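Local coordinates for protein D-alanyl transferase DltD (Enterococcus faecium TX0133A04, PDB 6PFX) that probably transfers D-alanine to lipoteichoic acid in cell-wall biogenesis at the membrane of Gram-positive bacteria, at residues T137-Y142 with A380-S385; D274-L279 with N323-N328; Q281-H286 with S373-D378. All coordinates share one frame; numbering follows the deposited sequence.

Contact 1 (T137-Y142 with A380-S385)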
# COMPACT_ATOMS: atom_id res chain seq x y z
N THR A 137 -3.13 17.45 15.86
CA THR A 137 -3.96 16.31 16.22
C THR A 137 -3.09 15.19 16.74
O THR A 137 -1.86 15.20 16.58
CB THR A 137 -4.75 15.82 15.01
OG1 THR A 137 -3.85 15.26 14.03
CG2 THR A 137 -5.55 16.93 14.38
N PRO A 138 -3.68 14.19 17.38
CA PRO A 138 -2.87 13.03 17.80
C PRO A 138 -2.12 12.39 16.64
O PRO A 138 -0.99 11.93 16.84
CB PRO A 138 -3.90 12.10 18.46
CG PRO A 138 -4.98 13.06 18.95
CD PRO A 138 -5.08 14.09 17.84
N ALA A 139 -2.70 12.38 15.44
CA ALA A 139 -1.99 11.86 14.27
C ALA A 139 -0.70 12.64 14.04
O ALA A 139 0.36 12.04 13.79
CB ALA A 139 -2.87 11.92 13.03
N ASP A 140 -0.76 13.97 14.13
CA ASP A 140 0.42 14.78 13.90
C ASP A 140 1.49 14.51 14.96
O ASP A 140 2.69 14.48 14.65
CB ASP A 140 0.06 16.27 13.93
CG ASP A 140 -0.93 16.67 12.84
OD1 ASP A 140 -0.75 16.25 11.68
OD2 ASP A 140 -1.88 17.44 13.15
N ARG A 141 1.06 14.33 16.21
CA ARG A 141 2.01 14.07 17.29
C ARG A 141 2.67 12.72 17.09
O ARG A 141 3.88 12.58 17.29
CB ARG A 141 1.31 14.12 18.64
CG ARG A 141 0.70 15.48 18.97
CD ARG A 141 0.13 15.49 20.39
NE ARG A 141 1.20 15.56 21.38
CZ ARG A 141 1.01 15.52 22.69
NH1 ARG A 141 -0.21 15.40 23.19
NH2 ARG A 141 2.05 15.60 23.51
N TYR A 142 1.90 11.72 16.65
CA TYR A 142 2.46 10.40 16.41
C TYR A 142 3.47 10.45 15.27
O TYR A 142 4.58 9.90 15.38
CB TYR A 142 1.35 9.38 16.12
CG TYR A 142 1.92 8.04 15.76
CD1 TYR A 142 2.38 7.18 16.74
CD2 TYR A 142 2.02 7.65 14.44
CE1 TYR A 142 2.93 5.96 16.41
CE2 TYR A 142 2.58 6.42 14.09
CZ TYR A 142 3.03 5.58 15.09
OH TYR A 142 3.58 4.36 14.80
N ALA A 380 -6.56 5.73 20.16
CA ALA A 380 -5.90 4.63 20.86
C ALA A 380 -5.07 3.77 19.92
O ALA A 380 -4.15 3.07 20.36
CB ALA A 380 -6.93 3.72 21.55
N PHE A 381 -5.41 3.74 18.63
CA PHE A 381 -4.67 2.88 17.71
C PHE A 381 -3.25 3.39 17.43
O PHE A 381 -2.47 2.68 16.79
CB PHE A 381 -5.48 2.67 16.42
CG PHE A 381 -6.68 1.79 16.59
CD1 PHE A 381 -6.54 0.43 16.86
CD2 PHE A 381 -7.97 2.30 16.43
CE1 PHE A 381 -7.64 -0.37 17.00
CE2 PHE A 381 -9.08 1.49 16.59
CZ PHE A 381 -8.91 0.15 16.85
N PHE A 382 -2.90 4.60 17.91
CA PHE A 382 -1.52 5.09 17.87
C PHE A 382 -0.67 4.55 19.03
O PHE A 382 0.56 4.72 19.01
CB PHE A 382 -1.49 6.64 17.87
CG PHE A 382 -2.01 7.25 16.61
CD1 PHE A 382 -1.46 6.93 15.37
CD2 PHE A 382 -3.06 8.16 16.65
CE1 PHE A 382 -1.96 7.49 14.19
CE2 PHE A 382 -3.56 8.72 15.49
CZ PHE A 382 -3.00 8.38 14.25
N SER A 383 -1.30 3.91 20.02
CA SER A 383 -0.62 3.57 21.27
C SER A 383 0.22 2.31 21.15
O SER A 383 -0.06 1.42 20.34
CB SER A 383 -1.64 3.34 22.39
OG SER A 383 -2.36 2.13 22.20
N LYS A 384 1.23 2.23 22.02
CA LYS A 384 2.03 1.02 22.11
C LYS A 384 1.19 -0.16 22.59
O LYS A 384 1.46 -1.31 22.23
CB LYS A 384 3.24 1.24 23.03
CG LYS A 384 4.28 2.18 22.45
CD LYS A 384 5.65 1.54 22.30
CE LYS A 384 6.62 2.50 21.64
NZ LYS A 384 8.00 1.94 21.56
N SER A 385 0.16 0.11 23.39
CA SER A 385 -0.74 -0.96 23.80
C SER A 385 -1.34 -1.65 22.59
O SER A 385 -1.36 -2.88 22.50
CB SER A 385 -1.84 -0.39 24.68
OG SER A 385 -2.78 -1.39 25.02

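Contact 2 (D274-L279 with N323-N328)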
# COMPACT_ATOMS: atom_id res chain seq x y z
N ASP A 274 1.48 3.19 12.38
CA ASP A 274 1.70 3.85 11.09
C ASP A 274 0.47 3.69 10.20
O ASP A 274 0.06 4.64 9.52
CB ASP A 274 2.94 3.30 10.37
CG ASP A 274 4.25 3.59 11.10
OD1 ASP A 274 4.27 4.31 12.11
OD2 ASP A 274 5.29 3.07 10.65
N PHE A 275 -0.14 2.50 10.20
CA PHE A 275 -1.36 2.25 9.43
C PHE A 275 -2.49 3.13 9.92
O PHE A 275 -3.30 3.61 9.12
CB PHE A 275 -1.72 0.75 9.54
CG PHE A 275 -2.89 0.36 8.68
CD1 PHE A 275 -2.78 0.39 7.32
CD2 PHE A 275 -4.09 -0.07 9.23
CE1 PHE A 275 -3.83 0.05 6.51
CE2 PHE A 275 -5.16 -0.42 8.41
CZ PHE A 275 -5.03 -0.35 7.05
N GLN A 276 -2.54 3.41 11.23
CA GLN A 276 -3.55 4.31 11.75
C GLN A 276 -3.46 5.70 11.14
O GLN A 276 -4.48 6.38 10.99
CB GLN A 276 -3.47 4.39 13.28
CG GLN A 276 -4.60 5.23 13.87
CD GLN A 276 -6.01 4.70 13.62
OE1 GLN A 276 -6.24 3.52 13.31
NE2 GLN A 276 -6.97 5.59 13.77
N LEU A 277 -2.25 6.15 10.79
CA LEU A 277 -2.12 7.42 10.09
C LEU A 277 -2.87 7.39 8.77
O LEU A 277 -3.59 8.33 8.43
CB LEU A 277 -0.64 7.72 9.82
CG LEU A 277 0.23 8.08 11.02
CD1 LEU A 277 1.69 8.17 10.61
CD2 LEU A 277 -0.20 9.43 11.55
N VAL A 278 -2.68 6.31 7.99
CA VAL A 278 -3.42 6.14 6.75
C VAL A 278 -4.92 6.23 6.98
O VAL A 278 -5.63 6.92 6.25
CB VAL A 278 -3.03 4.79 6.11
CG1 VAL A 278 -3.95 4.44 4.98
CG2 VAL A 278 -1.56 4.81 5.66
N LEU A 279 -5.43 5.50 7.98
CA LEU A 279 -6.87 5.52 8.27
C LEU A 279 -7.35 6.91 8.67
O LEU A 279 -8.44 7.34 8.27
CB LEU A 279 -7.16 4.51 9.38
CG LEU A 279 -6.81 3.05 9.06
CD1 LEU A 279 -7.38 2.13 10.15
CD2 LEU A 279 -7.34 2.66 7.69
N ASN A 323 -12.73 -2.33 11.08
CA ASN A 323 -14.17 -2.39 11.31
C ASN A 323 -14.58 -1.52 12.48
O ASN A 323 -15.65 -0.89 12.45
CB ASN A 323 -14.59 -3.84 11.58
CG ASN A 323 -14.49 -4.72 10.37
OD1 ASN A 323 -14.51 -4.26 9.22
ND2 ASN A 323 -14.42 -6.02 10.61
N SER A 324 -13.78 -1.48 13.55
CA SER A 324 -14.16 -0.71 14.72
C SER A 324 -14.27 0.77 14.39
O SER A 324 -14.92 1.51 15.14
CB SER A 324 -13.15 -0.89 15.85
OG SER A 324 -11.91 -0.28 15.56
N GLN A 325 -13.63 1.22 13.32
CA GLN A 325 -13.63 2.63 12.96
C GLN A 325 -14.49 2.92 11.73
O GLN A 325 -14.55 4.08 11.30
CB GLN A 325 -12.19 3.08 12.73
CG GLN A 325 -11.30 2.86 13.96
CD GLN A 325 -9.92 3.45 13.76
OE1 GLN A 325 -9.66 4.61 14.12
NE2 GLN A 325 -9.03 2.66 13.17
N GLY A 326 -15.17 1.92 11.19
CA GLY A 326 -16.11 2.14 10.11
C GLY A 326 -15.62 1.73 8.74
O GLY A 326 -16.38 1.90 7.76
N PHE A 327 -14.41 1.19 8.62
CA PHE A 327 -13.89 0.68 7.36
C PHE A 327 -14.34 -0.77 7.25
O PHE A 327 -13.74 -1.66 7.85
CB PHE A 327 -12.38 0.79 7.34
CG PHE A 327 -11.85 2.21 7.41
CD1 PHE A 327 -11.68 2.96 6.26
CD2 PHE A 327 -11.47 2.76 8.62
CE1 PHE A 327 -11.17 4.22 6.30
CE2 PHE A 327 -10.95 4.02 8.67
CZ PHE A 327 -10.81 4.77 7.50
N ASN A 328 -15.42 -1.02 6.50
CA ASN A 328 -16.03 -2.34 6.48
C ASN A 328 -15.96 -3.00 5.12
O ASN A 328 -16.56 -4.07 4.93
CB ASN A 328 -17.50 -2.26 6.92
CG ASN A 328 -17.66 -1.77 8.33
OD1 ASN A 328 -18.40 -0.82 8.60
ND2 ASN A 328 -16.99 -2.42 9.26

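Contact 3 (Q281-H286 with S373-D378)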
# COMPACT_ATOMS: atom_id res chain seq x y z
N GLN A 281 -6.18 9.78 7.67
CA GLN A 281 -6.28 10.63 6.50
C GLN A 281 -7.40 10.18 5.56
O GLN A 281 -8.11 11.01 4.99
CB GLN A 281 -4.94 10.71 5.78
CG GLN A 281 -4.86 11.75 4.68
CD GLN A 281 -4.90 13.18 5.20
OE1 GLN A 281 -4.74 13.43 6.38
NE2 GLN A 281 -5.14 14.13 4.30
N LEU A 282 -7.58 8.87 5.39
CA LEU A 282 -8.67 8.37 4.56
C LEU A 282 -10.00 8.83 5.12
O LEU A 282 -10.88 9.28 4.38
CB LEU A 282 -8.62 6.85 4.48
CG LEU A 282 -7.46 6.34 3.65
CD1 LEU A 282 -7.29 4.85 3.95
CD2 LEU A 282 -7.67 6.50 2.19
N ALA A 283 -10.14 8.82 6.44
CA ALA A 283 -11.40 9.22 7.05
C ALA A 283 -11.60 10.72 6.90
O ALA A 283 -12.71 11.17 6.56
CB ALA A 283 -11.42 8.79 8.52
N LYS A 284 -10.55 11.51 7.11
CA LYS A 284 -10.68 12.97 7.01
C LYS A 284 -11.03 13.40 5.59
O LYS A 284 -11.75 14.39 5.41
CB LYS A 284 -9.42 13.65 7.54
CG LYS A 284 -9.32 13.54 9.06
CD LYS A 284 -8.01 14.05 9.65
CE LYS A 284 -7.96 13.85 11.17
NZ LYS A 284 -6.58 14.09 11.71
N ASN A 285 -10.56 12.66 4.59
CA ASN A 285 -10.88 12.93 3.20
C ASN A 285 -12.22 12.35 2.75
O ASN A 285 -12.60 12.54 1.59
CB ASN A 285 -9.85 12.26 2.29
CG ASN A 285 -8.55 12.98 2.23
OD1 ASN A 285 -8.48 14.18 2.51
ND2 ASN A 285 -7.52 12.27 1.81
N HIS A 286 -12.92 11.63 3.62
CA HIS A 286 -14.15 10.94 3.24
C HIS A 286 -13.93 10.00 2.05
O HIS A 286 -14.77 9.89 1.15
CB HIS A 286 -15.29 11.93 3.01
CG HIS A 286 -15.50 12.86 4.18
ND1 HIS A 286 -16.03 12.43 5.38
CD2 HIS A 286 -15.23 14.18 4.33
CE1 HIS A 286 -16.08 13.45 6.22
NE2 HIS A 286 -15.60 14.52 5.61
N SER A 373 -19.79 4.63 3.96
CA SER A 373 -19.00 4.45 5.16
C SER A 373 -19.06 5.72 5.99
O SER A 373 -18.99 6.83 5.46
CB SER A 373 -17.54 4.16 4.80
OG SER A 373 -17.40 3.00 4.01
N LYS A 374 -19.21 5.55 7.30
CA LYS A 374 -19.14 6.65 8.25
C LYS A 374 -18.11 6.28 9.31
O LYS A 374 -18.20 5.20 9.92
CB LYS A 374 -20.49 6.92 8.90
CG LYS A 374 -21.57 7.37 7.93
CD LYS A 374 -21.21 8.69 7.26
CE LYS A 374 -22.25 9.07 6.23
NZ LYS A 374 -21.90 10.36 5.58
N TYR A 375 -17.13 7.14 9.50
CA TYR A 375 -15.95 6.78 10.27
C TYR A 375 -16.01 7.32 11.68
O TYR A 375 -16.52 8.42 11.93
CB TYR A 375 -14.68 7.25 9.57
CG TYR A 375 -14.55 6.68 8.17
CD1 TYR A 375 -14.50 5.30 7.99
CD2 TYR A 375 -14.49 7.49 7.05
CE1 TYR A 375 -14.39 4.75 6.74
CE2 TYR A 375 -14.37 6.95 5.78
CZ TYR A 375 -14.33 5.58 5.63
OH TYR A 375 -14.20 5.01 4.40
N HIS A 376 -15.48 6.52 12.60
CA HIS A 376 -15.32 6.89 14.01
C HIS A 376 -13.88 6.58 14.38
O HIS A 376 -13.58 5.47 14.84
CB HIS A 376 -16.31 6.12 14.86
CG HIS A 376 -17.72 6.52 14.61
ND1 HIS A 376 -18.56 5.82 13.77
CD2 HIS A 376 -18.43 7.59 15.04
CE1 HIS A 376 -19.73 6.42 13.71
NE2 HIS A 376 -19.68 7.50 14.47
N LEU A 377 -12.98 7.55 14.16
CA LEU A 377 -11.57 7.33 14.44
C LEU A 377 -11.32 7.22 15.94
O LEU A 377 -11.94 7.92 16.76
CB LEU A 377 -10.71 8.43 13.85
CG LEU A 377 -10.69 8.50 12.33
CD1 LEU A 377 -10.06 9.79 11.88
CD2 LEU A 377 -9.96 7.30 11.75
N ASP A 378 -10.40 6.33 16.31
CA ASP A 378 -9.96 6.18 17.69
C ASP A 378 -8.45 6.32 17.75
O ASP A 378 -7.72 5.48 17.20
CB ASP A 378 -10.37 4.82 18.24
CG ASP A 378 -10.20 4.72 19.74
OD1 ASP A 378 -9.49 5.56 20.35
OD2 ASP A 378 -10.81 3.81 20.32
O HOH W 1 -17.23 9.23 5.15

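Contact 1 (T137-Y142 with A380-S385)
F382 lays its ring against the first turn of helix 138-147, where P138, A139 and Y142 receive it, and the path of its atoms shows how one aromatic side chain can join two parts of a chain far apart in sequence. The side chain leaves a short 3-10 segment with CG anti to its own carbonyl carbon (chi1 -68°), which carries the ring outward to the helix. F382 CB comes first, 4.1 Å from Y142 CD1. F382 CG then reaches the CB of Y142, and F382 CD1 makes the closest approach to the tyrosine ring, 3.6 Å from Y142 CG, lying over one face near its rim. F382 CE1 continues toward CD2 of Y142. At the far end of the same ring, F382 CE2 approaches the backbone of A139, which comes in obliquely, and F382 CZ ends 3.6 Å from A139 CA and 3.7 Å from A139 CB. P138 adds a looser apolar contact, its CB 4.4 Å from F382 CD2.

The rings of Y142 and F382 are inclined by 26° and slid so far that they barely overlap; Y142 offers its CB instead, a CH-pi contact 4.2 Å from the centroid of the F382 ring. The tyrosine ring packs on F382 near its root, while its hydroxyl is bonded to D274 of helix 271-284. At the start of the helix, T137 and D140 form a capping box, whose side-chain bond to D140 N is weak, and D140 also pairs with R87. An aromatic residue of a 3-10 turn near the C terminus is thus packed on the capped first turn of a helix.

Contact 2 (D274-L279 with N323-N328)
Q276 and Q325 pair through two reciprocal bonds between their side-chain amides, arriving from opposite directions and matching much as two bases do. Each is donor and acceptor at once: Q325 NE2 lies 2.9 Å from Q276 OE1, and Q276 NE2 lies 2.9 Å from Q325 OE1, with N-H...O angles of 161° and 156°. Both oxygens are approached on a lone pair, and the amide planes are nearly coplanar. Different conformations bring the two ends together. Q276 sets CG anti to its backbone N and bends at chi2 (62°), turning its amide off the helix toward the loop, whereas Q325 runs extended beyond CG.

Beside this pair, L279 CD1 packs 3.5 Å from Q325 NE2, while L279 CD2 stands over one face of the F327 ring, 4.1 Å from the ring centroid. The CB of L279 closes on F327 CE2 at 3.9 Å. A Schellman motif, with G326 at positive phi, turns the chain between Q325 and F327.

Outside partners set which end of each amide is oxygen: Q321 NE2 donates to Q276 OE1, D378 N donates to Q325 OE1, and Q321 O accepts from Q325 NE2. With both amides buried, this bonding probably offsets the cost of burying them.

Contact 3 (Q281-H286 with S373-D378)
A283 presses its methyl group between Y375 and L377, and the small residue lets an extended loop run close beside the last turn of helix 271-284. Packing is tight here. Y375 CD2 lies 3.5 Å from A283 CA and 3.6 Å from A283 CB, while Y375 CB also meets the methyl of A283 at 3.8 Å. With CG of the tyrosine anti to its carbonyl carbon (chi1 -58°), the CD2 and CE2 side of the ring is laid against A283, and CE2 comes on toward the carbonyl of L282; the approach of A283 is oblique to the ring. L377, two residues on, points the same way and brings both L377 CD1 and L377 CD2 to 3.8 Å from A283 CB, straddling the alanine with its fork.

The hydroxyl of Y375 bonds the backbone oxygen of N287, just past the helix, and its ring stacks on F327, so the tyrosine joins the helix end to the F327 side of contact 2.

Away from this wedge the contact loosens. H286, just past the helix, has positive phi and completes a Schellman motif, and its exposed ring makes no direct contact with the loop. One water lies at the ring edge instead: it donates to S373 O at 3.0 Å and stands 3.4 Å from H286 ND1, a weak link. K284, also exposed, makes no close contact with the loop and forms a salt bridge with D280 of its own helix. The arrangement is that of an extended segment laid on the C-terminal turn of a helix, directly ahead of strand 288-293 of the parallel sheet, consistent with the alpha/beta sandwich of SGNH-hydrolase relatives.

Read from the N terminus, the chain first supplies helix 138-147, which waits until 380-385 for its partner; contact 1 therefore closes the widest loop and encloses the other two. Much later, helix 271-284 serves twice. Its middle, 274-279, meets the turn after helix 308-323 in contact 2, and its end, 281-286, meets the loop 373-378 in contact 3; because their segments alternate along the chain, these two loops cross. All three lie on the same side of the chain's centre. A probable backbone bond from H376 N to Q325 O links contacts 2 and 3. The C-terminal segment thus ties helices 138-147 and 271-284 to the approach to edge strand 330-332.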